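Local atomic coordinates of gamma-glutamyltranspeptidase (Streptomyces lincolnensis, PDB entry 6J3A), a protein that probably transfers or hydrolyses gamma-glutamyl-type groups, as an LmbA-like member of the gamma-glutamyltranspeptidase family of Ntn hydrolases. Residues Asp96-Ala107 with Leu456-Leu465; Thr191-Val199 with Ala211-Ile221. One frame throughout, in Å; residues are numbered along the deposited sequence.

Contact 1: Asp96-Ala107 with Leu456-Leu465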
loop_
_atom_site.group_PDB
_atom_site.type_symbol
_atom_site.label_atom_id
_atom_site.label_comp_id
_atom_site.label_asym_id
_atom_site.label_seq_id
_atom_site.Cartn_x
_atom_site.Cartn_y
_atom_site.Cartn_z
ATOM N N ASP A 96 -8.912 22.328 -39.213
ATOM C CA ASP A 96 -7.490 22.693 -39.160
ATOM C C ASP A 96 -6.695 21.761 -38.251
ATOM O O ASP A 96 -5.537 21.461 -38.523
ATOM C CB ASP A 96 -7.339 24.148 -38.707
ATOM C CG ASP A 96 -7.600 25.137 -39.830
ATOM O OD1 ASP A 96 -8.234 24.773 -40.854
ATOM O OD2 ASP A 96 -7.157 26.293 -39.680
ATOM N N LEU A 97 -7.334 21.322 -37.173
ATOM C CA LEU A 97 -6.783 20.340 -36.254
ATOM C C LEU A 97 -7.673 19.113 -36.277
ATOM O O LEU A 97 -8.863 19.202 -36.597
ATOM C CB LEU A 97 -6.758 20.909 -34.840
ATOM C CG LEU A 97 -5.968 22.208 -34.662
ATOM C CD1 LEU A 97 -6.362 22.924 -33.379
ATOM C CD2 LEU A 97 -4.476 21.914 -34.675
ATOM N N VAL A 98 -7.099 17.967 -35.930
ATOM C CA VAL A 98 -7.890 16.769 -35.690
ATOM C C VAL A 98 -8.701 17.013 -34.415
ATOM O O VAL A 98 -8.159 17.505 -33.428
ATOM C CB VAL A 98 -7.013 15.521 -35.524
ATOM C CG1 VAL A 98 -7.851 14.308 -35.110
ATOM C CG2 VAL A 98 -6.266 15.222 -36.814
ATOM N N PRO A 99 -10.001 16.687 -34.435
ATOM C CA PRO A 99 -10.812 16.918 -33.238
ATOM C C PRO A 99 -10.372 16.122 -32.000
ATOM O O PRO A 99 -9.857 15.011 -32.122
ATOM C CB PRO A 99 -12.217 16.472 -33.669
ATOM C CG PRO A 99 -12.223 16.521 -35.155
ATOM C CD PRO A 99 -10.814 16.260 -35.590
ATOM N N GLY A 100 -10.597 16.702 -30.823
ATOM C CA GLY A 100 -10.341 16.031 -29.558
ATOM C C GLY A 100 -11.269 14.861 -29.286
ATOM O O GLY A 100 -10.935 13.972 -28.501
ATOM N N THR A 101 -12.440 14.866 -29.919
ATOM C CA THR A 101 -13.451 13.838 -29.698
ATOM C C THR A 101 -13.965 13.237 -30.998
ATOM O O THR A 101 -13.627 13.686 -32.085
ATOM C CB THR A 101 -14.623 14.449 -28.941
ATOM O OG1 THR A 101 -15.149 15.542 -29.699
ATOM C CG2 THR A 101 -14.158 14.964 -27.566
ATOM N N GLY A 102 -14.778 12.203 -30.878
ATOM C CA GLY A 102 -15.493 11.677 -32.028
ATOM C C GLY A 102 -14.681 10.656 -32.799
ATOM O O GLY A 102 -13.511 10.458 -32.496
ATOM N N PRO A 103 -15.306 10.000 -33.801
ATOM C CA PRO A 103 -14.714 8.884 -34.530
ATOM C C PRO A 103 -13.636 9.273 -35.547
ATOM O O PRO A 103 -12.915 8.387 -36.004
ATOM C CB PRO A 103 -15.917 8.234 -35.220
ATOM C CG PRO A 103 -16.865 9.348 -35.431
ATOM C CD PRO A 103 -16.657 10.309 -34.299
ATOM N N LEU A 104 -13.516 10.560 -35.890
ATOM C CA LEU A 104 -12.383 11.030 -36.718
ATOM C C LEU A 104 -11.039 10.972 -35.976
ATOM O O LEU A 104 -9.995 10.873 -36.608
ATOM C CB LEU A 104 -12.593 12.460 -37.246
ATOM C CG LEU A 104 -13.618 12.695 -38.358
ATOM C CD1 LEU A 104 -13.823 14.193 -38.526
ATOM C CD2 LEU A 104 -13.172 12.067 -39.667
ATOM N N ALA A 105 -11.073 11.054 -34.649
ATOM C CA ALA A 105 -9.862 10.985 -33.819
ATOM C C ALA A 105 -9.409 9.550 -33.504
ATOM O O ALA A 105 -8.270 9.336 -33.083
ATOM C CB ALA A 105 -10.065 11.777 -32.533
ATOM N N ALA A 106 -10.290 8.574 -33.709
ATOM C CA ALA A 106 -9.972 7.156 -33.436
ATOM C C ALA A 106 -8.900 6.580 -34.358
ATOM O O ALA A 106 -9.076 6.558 -35.580
ATOM C CB ALA A 106 -11.227 6.299 -33.539
ATOM N N ALA A 107 -7.802 6.112 -33.770
ATOM C CA ALA A 107 -6.868 5.248 -34.490
ATOM C C ALA A 107 -7.426 3.834 -34.418
ATOM O O ALA A 107 -8.346 3.581 -33.643
ATOM C CB ALA A 107 -5.489 5.314 -33.864
ATOM N N LEU A 456 -14.591 4.025 -28.818
ATOM C CA LEU A 456 -13.346 4.147 -29.566
ATOM C C LEU A 456 -12.419 5.231 -29.002
ATOM O O LEU A 456 -12.841 6.140 -28.259
ATOM C CB LEU A 456 -13.649 4.461 -31.032
ATOM C CG LEU A 456 -14.184 3.287 -31.857
ATOM C CD1 LEU A 456 -14.961 3.787 -33.065
ATOM C CD2 LEU A 456 -13.049 2.381 -32.303
ATOM N N GLY A 457 -11.154 5.123 -29.398
ATOM C CA GLY A 457 -10.101 6.013 -28.927
ATOM C C GLY A 457 -10.086 7.350 -29.633
ATOM O O GLY A 457 -10.971 7.646 -30.429
ATOM N N THR A 458 -9.080 8.161 -29.322
ATOM C CA THR A 458 -8.941 9.503 -29.887
ATOM C C THR A 458 -7.479 9.903 -30.131
ATOM O O THR A 458 -7.131 11.087 -30.019
ATOM C CB THR A 458 -9.562 10.546 -28.945
ATOM O OG1 THR A 458 -8.935 10.458 -27.659
ATOM C CG2 THR A 458 -11.078 10.336 -28.808
ATOM N N ARG A 459 -6.628 8.934 -30.478
ATOM C CA ARG A 459 -5.177 9.192 -30.525
ATOM C C ARG A 459 -4.723 9.930 -31.781
ATOM O O ARG A 459 -3.701 10.617 -31.751
ATOM C CB ARG A 459 -4.374 7.904 -30.345
ATOM C CG ARG A 459 -2.908 8.081 -29.926
ATOM C CD ARG A 459 -2.713 8.722 -28.559
ATOM N NE ARG A 459 -3.406 7.981 -27.509
ATOM C CZ ARG A 459 -3.411 8.288 -26.218
ATOM N NH1 ARG A 459 -2.754 9.349 -25.764
ATOM N NH2 ARG A 459 -4.099 7.528 -25.370
ATOM N N LEU A 460 -5.487 9.832 -32.869
ATOM C CA LEU A 460 -5.188 10.625 -34.081
ATOM C C LEU A 460 -5.197 12.132 -33.839
ATOM O O LEU A 460 -4.687 12.889 -34.660
ATOM C CB LEU A 460 -6.133 10.277 -35.237
ATOM C CG LEU A 460 -6.133 8.807 -35.663
ATOM C CD1 LEU A 460 -7.090 8.567 -36.815
ATOM C CD2 LEU A 460 -4.744 8.359 -36.067
ATOM N N GLN A 461 -5.747 12.566 -32.708
ATOM C CA GLN A 461 -5.699 13.973 -32.319
ATOM C C GLN A 461 -4.302 14.563 -32.233
ATOM O O GLN A 461 -4.141 15.775 -32.317
ATOM C CB GLN A 461 -6.461 14.209 -31.013
ATOM C CG GLN A 461 -5.702 13.932 -29.732
ATOM C CD GLN A 461 -6.551 14.242 -28.526
ATOM O OE1 GLN A 461 -6.647 15.398 -28.099
ATOM N NE2 GLN A 461 -7.195 13.218 -27.977
ATOM N N MET A 462 -3.306 13.701 -32.053
ATOM C CA MET A 462 -1.919 14.110 -31.894
ATOM C C MET A 462 -1.146 14.307 -33.200
ATOM O O MET A 462 -0.054 14.875 -33.186
ATOM C CB MET A 462 -1.212 13.087 -31.009
ATOM C CG MET A 462 -1.961 12.820 -29.705
ATOM S SD MET A 462 -0.931 12.122 -28.410
ATOM C CE MET A 462 -2.003 12.388 -27.015
ATOM N N THR A 463 -1.715 13.868 -34.318
ATOM C CA THR A 463 -1.140 14.119 -35.639
ATOM C C THR A 463 -1.422 15.550 -36.076
ATOM O O THR A 463 -2.152 16.289 -35.414
ATOM C CB THR A 463 -1.757 13.199 -36.696
ATOM O OG1 THR A 463 -3.165 13.441 -36.758
ATOM C CG2 THR A 463 -1.508 11.745 -36.366
ATOM N N TRP A 464 -0.842 15.920 -37.209
ATOM C CA TRP A 464 -1.080 17.220 -37.820
ATOM C C TRP A 464 -1.813 17.116 -39.150
ATOM O O TRP A 464 -1.497 16.249 -39.973
ATOM C CB TRP A 464 0.247 17.911 -38.063
ATOM C CG TRP A 464 0.969 18.315 -36.829
ATOM C CD1 TRP A 464 2.196 17.884 -36.427
ATOM C CD2 TRP A 464 0.525 19.256 -35.844
ATOM N NE1 TRP A 464 2.553 18.500 -35.255
ATOM C CE2 TRP A 464 1.548 19.350 -34.870
ATOM C CE3 TRP A 464 -0.630 20.040 -35.695
ATOM C CZ2 TRP A 464 1.452 20.194 -33.750
ATOM C CZ3 TRP A 464 -0.723 20.886 -34.578
ATOM C CH2 TRP A 464 0.316 20.947 -33.621
ATOM N N LEU A 465 -2.775 18.022 -39.350
ATOM C CA LEU A 465 -3.456 18.183 -40.633
ATOM C C LEU A 465 -2.644 19.098 -41.558
ATOM O O LEU A 465 -2.989 20.261 -41.800
ATOM C CB LEU A 465 -4.871 18.725 -40.419
ATOM C CG LEU A 465 -5.804 17.857 -39.576
ATOM C CD1 LEU A 465 -7.191 18.463 -39.556
ATOM C CD2 LEU A 465 -5.889 16.422 -40.086
HETATM O O HOH W 1 -9.488 12.741 -26.610
HETATM O O HOH W 2 -7.230 5.784 -30.876
HETATM O O HOH W 3 -8.971 3.503 -30.949
#
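A105 O receives the backbone N-H of L460 at 2.8 Å, in the carbonyl plane though somewhat bent, and the CA-H of T458 also leans on this oxygen. Within the 3-10 segment 459-462, L460 O takes two donors: T463 OG1 at 2.7 Å and T463 N. V98 lies over this turn. With CG1 anti to the backbone N (chi1 173°), it lays that methyl 3.5 Å from Q461 CA, while V98 CG2 meets L465 CD2 at 3.5 Å, the two side chains crossing at about a right angle. Further along, the L460 side chain runs beside A105-A107, its CD2 lying 3.8 Å from A107 CB. With L460 cut back to an alanine, A107 CB would probably lose its apolar neighbour and a gap would open against the A106 carbonyl. One water joins G100 O, T458 OG1 and Q461 NE2, the last at 2.7 Å; Q461 NE2 also donates to T458 O while Q461 OE1 accepts from Y548 N, which together should fix the turn of the amide. A loop and a segment with a short 3-10 turn are thus joined by one backbone bond, a bridging water and apolar side chains. Around them, L460 and L465 rest on Y90 of helix 87-92, R459 makes a salt bridge to E60 and a hydrogen bond to S439, and L456 packs against L225 and A229 of helix 220-229.

Contact 2: Thr191-Val199 with Ala211-Ile221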
loop_
_atom_site.group_PDB
_atom_site.type_symbol
_atom_site.label_atom_id
_atom_site.label_comp_id
_atom_site.label_asym_id
_atom_site.label_seq_id
_atom_site.Cartn_x
_atom_site.Cartn_y
_atom_site.Cartn_z
ATOM N N THR A 191 -19.651 -8.676 -22.918
ATOM C CA THR A 191 -18.761 -8.677 -24.074
ATOM C C THR A 191 -17.574 -9.632 -23.914
ATOM O O THR A 191 -17.251 -10.372 -24.854
ATOM C CB THR A 191 -18.249 -7.249 -24.373
ATOM O OG1 THR A 191 -19.367 -6.382 -24.586
ATOM C CG2 THR A 191 -17.345 -7.213 -25.623
ATOM N N TRP A 192 -16.916 -9.603 -22.753
ATOM C CA TRP A 192 -15.820 -10.553 -22.487
ATOM C C TRP A 192 -16.350 -11.977 -22.312
ATOM O O TRP A 192 -15.702 -12.936 -22.717
ATOM C CB TRP A 192 -14.966 -10.159 -21.268
ATOM C CG TRP A 192 -14.278 -8.816 -21.330
ATOM C CD1 TRP A 192 -14.083 -7.958 -20.284
ATOM C CD2 TRP A 192 -13.689 -8.180 -22.475
ATOM N NE1 TRP A 192 -13.414 -6.832 -20.703
ATOM C CE2 TRP A 192 -13.165 -6.941 -22.043
ATOM C CE3 TRP A 192 -13.563 -8.527 -23.824
ATOM C CZ2 TRP A 192 -12.533 -6.059 -22.905
ATOM C CZ3 TRP A 192 -12.928 -7.657 -24.676
ATOM C CH2 TRP A 192 -12.419 -6.436 -24.217
ATOM N N LYS A 193 -17.521 -12.110 -21.708
ATOM C CA LYS A 193 -18.120 -13.426 -21.537
ATOM C C LYS A 193 -18.395 -14.084 -22.879
ATOM O O LYS A 193 -18.071 -15.254 -23.079
ATOM C CB LYS A 193 -19.406 -13.345 -20.723
ATOM C CG LYS A 193 -19.177 -13.222 -19.229
ATOM C CD LYS A 193 -20.472 -13.518 -18.505
ATOM C CE LYS A 193 -20.424 -13.161 -17.037
ATOM N NZ LYS A 193 -21.825 -13.092 -16.541
ATOM N N ARG A 194 -18.986 -13.324 -23.794
ATOM C CA ARG A 194 -19.262 -13.833 -25.126
ATOM C C ARG A 194 -17.954 -14.198 -25.831
ATOM O O ARG A 194 -17.810 -15.306 -26.365
ATOM C CB ARG A 194 -20.046 -12.814 -25.953
ATOM C CG ARG A 194 -20.526 -13.399 -27.275
ATOM C CD ARG A 194 -21.326 -12.420 -28.112
ATOM N NE ARG A 194 -21.433 -12.875 -29.501
ATOM C CZ ARG A 194 -22.073 -12.220 -30.469
ATOM N NH1 ARG A 194 -22.682 -11.060 -30.219
ATOM N NH2 ARG A 194 -22.105 -12.731 -31.697
ATOM N N LEU A 195 -17.012 -13.257 -25.812
ATOM C CA LEU A 195 -15.660 -13.470 -26.330
ATOM C C LEU A 195 -15.136 -14.824 -25.875
ATOM O O LEU A 195 -14.793 -15.669 -26.700
ATOM C CB LEU A 195 -14.719 -12.354 -25.857
ATOM C CG LEU A 195 -13.371 -12.199 -26.557
ATOM C CD1 LEU A 195 -12.753 -10.853 -26.216
ATOM C CD2 LEU A 195 -12.389 -13.287 -26.174
ATOM N N LEU A 196 -15.109 -15.022 -24.559
ATOM C CA LEU A 196 -14.642 -16.267 -23.964
ATOM C C LEU A 196 -15.449 -17.485 -24.393
ATOM O O LEU A 196 -14.877 -18.532 -24.680
ATOM C CB LEU A 196 -14.688 -16.172 -22.446
ATOM C CG LEU A 196 -13.697 -15.229 -21.776
ATOM C CD1 LEU A 196 -14.069 -15.120 -20.303
ATOM C CD2 LEU A 196 -12.269 -15.729 -21.933
ATOM N N ALA A 197 -16.772 -17.353 -24.414
ATOM C CA ALA A 197 -17.640 -18.464 -24.809
ATOM C C ALA A 197 -17.269 -18.979 -26.201
ATOM O O ALA A 197 -17.040 -20.181 -26.386
ATOM C CB ALA A 197 -19.107 -18.056 -24.768
ATOM N N GLU A 198 -17.159 -18.058 -27.158
ATOM C CA GLU A 198 -16.914 -18.440 -28.549
ATOM C C GLU A 198 -15.453 -18.660 -28.935
ATOM O O GLU A 198 -15.172 -18.895 -30.103
ATOM C CB GLU A 198 -17.597 -17.475 -29.526
ATOM C CG GLU A 198 -17.036 -16.068 -29.604
ATOM C CD GLU A 198 -17.529 -15.346 -30.850
ATOM O OE1 GLU A 198 -17.038 -15.669 -31.962
ATOM O OE2 GLU A 198 -18.415 -14.470 -30.719
ATOM N N VAL A 199 -14.529 -18.593 -27.981
ATOM C CA VAL A 199 -13.164 -19.101 -28.209
ATOM C C VAL A 199 -12.837 -20.357 -27.386
ATOM O O VAL A 199 -11.778 -20.955 -27.578
ATOM C CB VAL A 199 -12.071 -18.020 -27.972
ATOM C CG1 VAL A 199 -12.344 -16.779 -28.816
ATOM C CG2 VAL A 199 -11.940 -17.662 -26.494
ATOM N N ALA A 211 -7.785 -17.163 -31.610
ATOM C CA ALA A 211 -9.212 -17.047 -31.980
ATOM C C ALA A 211 -9.841 -15.766 -31.442
ATOM O O ALA A 211 -10.628 -15.124 -32.134
ATOM C CB ALA A 211 -9.997 -18.249 -31.494
ATOM N N ALA A 212 -9.490 -15.405 -30.209
ATOM C CA ALA A 212 -9.913 -14.135 -29.605
ATOM C C ALA A 212 -9.396 -12.907 -30.358
ATOM O O ALA A 212 -10.084 -11.887 -30.437
ATOM C CB ALA A 212 -9.470 -14.072 -28.156
ATOM N N ARG A 213 -8.182 -12.998 -30.891
ATOM C CA ARG A 213 -7.631 -11.920 -31.705
ATOM C C ARG A 213 -8.509 -11.677 -32.931
ATOM O O ARG A 213 -8.750 -10.536 -33.304
ATOM C CB ARG A 213 -6.208 -12.234 -32.148
ATOM C CG ARG A 213 -5.211 -12.377 -31.015
ATOM C CD ARG A 213 -3.851 -12.736 -31.570
ATOM N NE ARG A 213 -3.245 -11.601 -32.258
ATOM C CZ ARG A 213 -2.203 -11.671 -33.081
ATOM N NH1 ARG A 213 -1.618 -12.838 -33.359
ATOM N NH2 ARG A 213 -1.740 -10.560 -33.645
ATOM N N GLU A 214 -8.993 -12.765 -33.525
ATOM C CA GLU A 214 -9.865 -12.706 -34.693
ATOM C C GLU A 214 -11.291 -12.257 -34.394
ATOM O O GLU A 214 -11.938 -11.653 -35.254
ATOM C CB GLU A 214 -9.884 -14.059 -35.402
ATOM C CG GLU A 214 -8.536 -14.443 -35.999
ATOM C CD GLU A 214 -8.008 -13.439 -37.024
ATOM O OE1 GLU A 214 -6.769 -13.280 -37.098
ATOM O OE2 GLU A 214 -8.822 -12.806 -37.744
ATOM N N VAL A 215 -11.783 -12.555 -33.196
ATOM C CA VAL A 215 -13.076 -12.036 -32.745
ATOM C C VAL A 215 -13.043 -10.509 -32.615
ATOM O O VAL A 215 -13.984 -9.829 -33.026
ATOM C CB VAL A 215 -13.512 -12.697 -31.425
ATOM C CG1 VAL A 215 -14.735 -12.008 -30.833
ATOM C CG2 VAL A 215 -13.823 -14.166 -31.674
ATOM N N TRP A 216 -11.963 -9.980 -32.051
ATOM C CA TRP A 216 -11.761 -8.534 -32.002
ATOM C C TRP A 216 -11.624 -7.940 -33.405
ATOM O O TRP A 216 -12.140 -6.858 -33.685
ATOM C CB TRP A 216 -10.521 -8.167 -31.176
ATOM C CG TRP A 216 -10.370 -6.679 -31.046
ATOM C CD1 TRP A 216 -9.844 -5.828 -31.975
ATOM C CD2 TRP A 216 -10.802 -5.859 -29.955
ATOM N NE1 TRP A 216 -9.909 -4.533 -31.527
ATOM C CE2 TRP A 216 -10.488 -4.524 -30.286
ATOM C CE3 TRP A 216 -11.408 -6.123 -28.725
ATOM C CZ2 TRP A 216 -10.762 -3.450 -29.431
ATOM C CZ3 TRP A 216 -11.685 -5.051 -27.873
ATOM C CH2 TRP A 216 -11.359 -3.729 -28.236
ATOM N N ARG A 217 -10.927 -8.667 -34.269
ATOM C CA ARG A 217 -10.487 -8.172 -35.573
ATOM C C ARG A 217 -11.501 -8.259 -36.702
ATOM O O ARG A 217 -11.604 -7.341 -37.519
ATOM C CB ARG A 217 -9.275 -8.984 -36.014
ATOM C CG ARG A 217 -8.217 -8.161 -36.686
ATOM C CD ARG A 217 -6.885 -8.410 -36.037
ATOM N NE ARG A 217 -6.391 -9.748 -36.345
ATOM C CZ ARG A 217 -5.231 -10.020 -36.940
ATOM N NH1 ARG A 217 -4.900 -11.285 -37.157
ATOM N NH2 ARG A 217 -4.391 -9.053 -37.313
ATOM N N THR A 218 -12.176 -9.403 -36.772
ATOM C CA THR A 218 -13.172 -9.696 -37.808
ATOM C C THR A 218 -14.552 -10.086 -37.281
ATOM O O THR A 218 -15.498 -10.150 -38.064
ATOM C CB THR A 218 -12.680 -10.841 -38.715
ATOM O OG1 THR A 218 -12.484 -12.028 -37.934
ATOM C CG2 THR A 218 -11.374 -10.455 -39.411
ATOM N N GLY A 219 -14.669 -10.331 -35.973
ATOM C CA GLY A 219 -15.890 -10.871 -35.364
ATOM C C GLY A 219 -16.864 -9.809 -34.885
ATOM O O GLY A 219 -16.864 -8.674 -35.369
ATOM N N PHE A 220 -17.691 -10.187 -33.916
ATOM C CA PHE A 220 -18.782 -9.327 -33.452
ATOM C C PHE A 220 -18.307 -7.964 -32.914
ATOM O O PHE A 220 -19.018 -6.962 -33.031
ATOM C CB PHE A 220 -19.668 -10.071 -32.435
ATOM C CG PHE A 220 -19.147 -10.066 -31.016
ATOM C CD1 PHE A 220 -18.252 -11.038 -30.575
ATOM C CD2 PHE A 220 -19.592 -9.107 -30.102
ATOM C CE1 PHE A 220 -17.789 -11.033 -29.262
ATOM C CE2 PHE A 220 -19.137 -9.100 -28.789
ATOM C CZ PHE A 220 -18.234 -10.061 -28.369
ATOM N N ILE A 221 -17.106 -7.937 -32.347
ATOM C CA ILE A 221 -16.540 -6.704 -31.803
ATOM C C ILE A 221 -16.231 -5.727 -32.926
ATOM O O ILE A 221 -16.674 -4.585 -32.898
ATOM C CB ILE A 221 -15.272 -6.985 -30.961
ATOM C CG1 ILE A 221 -15.657 -7.718 -29.678
ATOM C CG2 ILE A 221 -14.538 -5.692 -30.606
ATOM C CD1 ILE A 221 -14.474 -8.195 -28.860
#
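Helices 191-199 and 211-217 approach to 9.6 Å between axes, their N-to-C directions 129° apart, and the chain then turns at G219 into a further helix whose first residue, F220, brings its ring against helix 191-199. G219 is the N-cap of that helix, where a CB would run into V215 O. F220 is a knob in the hole formed by T191, R194, L195 and E198. R194 stretches over it: CG stands anti to the backbone N (chi1 -172°) and the chain stays extended to NE, so R194 CD sits over the ring at 3.9 Å from its centroid, a CH-pi contact. The guanidinium beyond lies flat on the same face, above F220 CG, its plane within 8° of the ring, and R194 CZ lies 4.1 Å from the centroid, making a cation-pi pair. I221 CG1 backs the opposite face, and T191 O meets the ring edge at F220 CZ, 3.7 Å away. E198 OE2 comes within 3.4 Å of F220 CD1 and forms a long salt bridge with R194 NE, which probably helps keep the arginine extended over the ring. Deeper in, the packing is apolar. L195 CD2 touches A212 CB at 3.6 Å, V199 CG1 rides over A211 and A212, and W192 CH2 meets W216 CZ3 edge to edge at 4.0 Å. The small A211 and A212 let V199 CG1 come close to the backbone of the second helix at A212 N. The result is a helical hairpin extended by helix 220-229; W192 reaches L131 and V135 of helix 127-140, and W216 stacks on F112 of helix 111-122.

How the contacts relate
Contact 1 joins loops 349 residues apart in sequence, and the whole of contact 2, a local helical packing, lies within that span. Their centres are 26 Å apart and their nearest atoms about 7 Å, so they do not touch directly. Helix 220-229 links them: its first turn supplies F220 and I221 to contact 2, while L225 and A229 further along meet L456 of contact 1. A second link is helix 111-122, which follows 96-107 and lays F112 against L195 and W216. T191 OG1 also bonds L452 O, just ahead of 456-465. Contact 1 is the more central, 16 Å from the chain centre against 25 Å for contact 2.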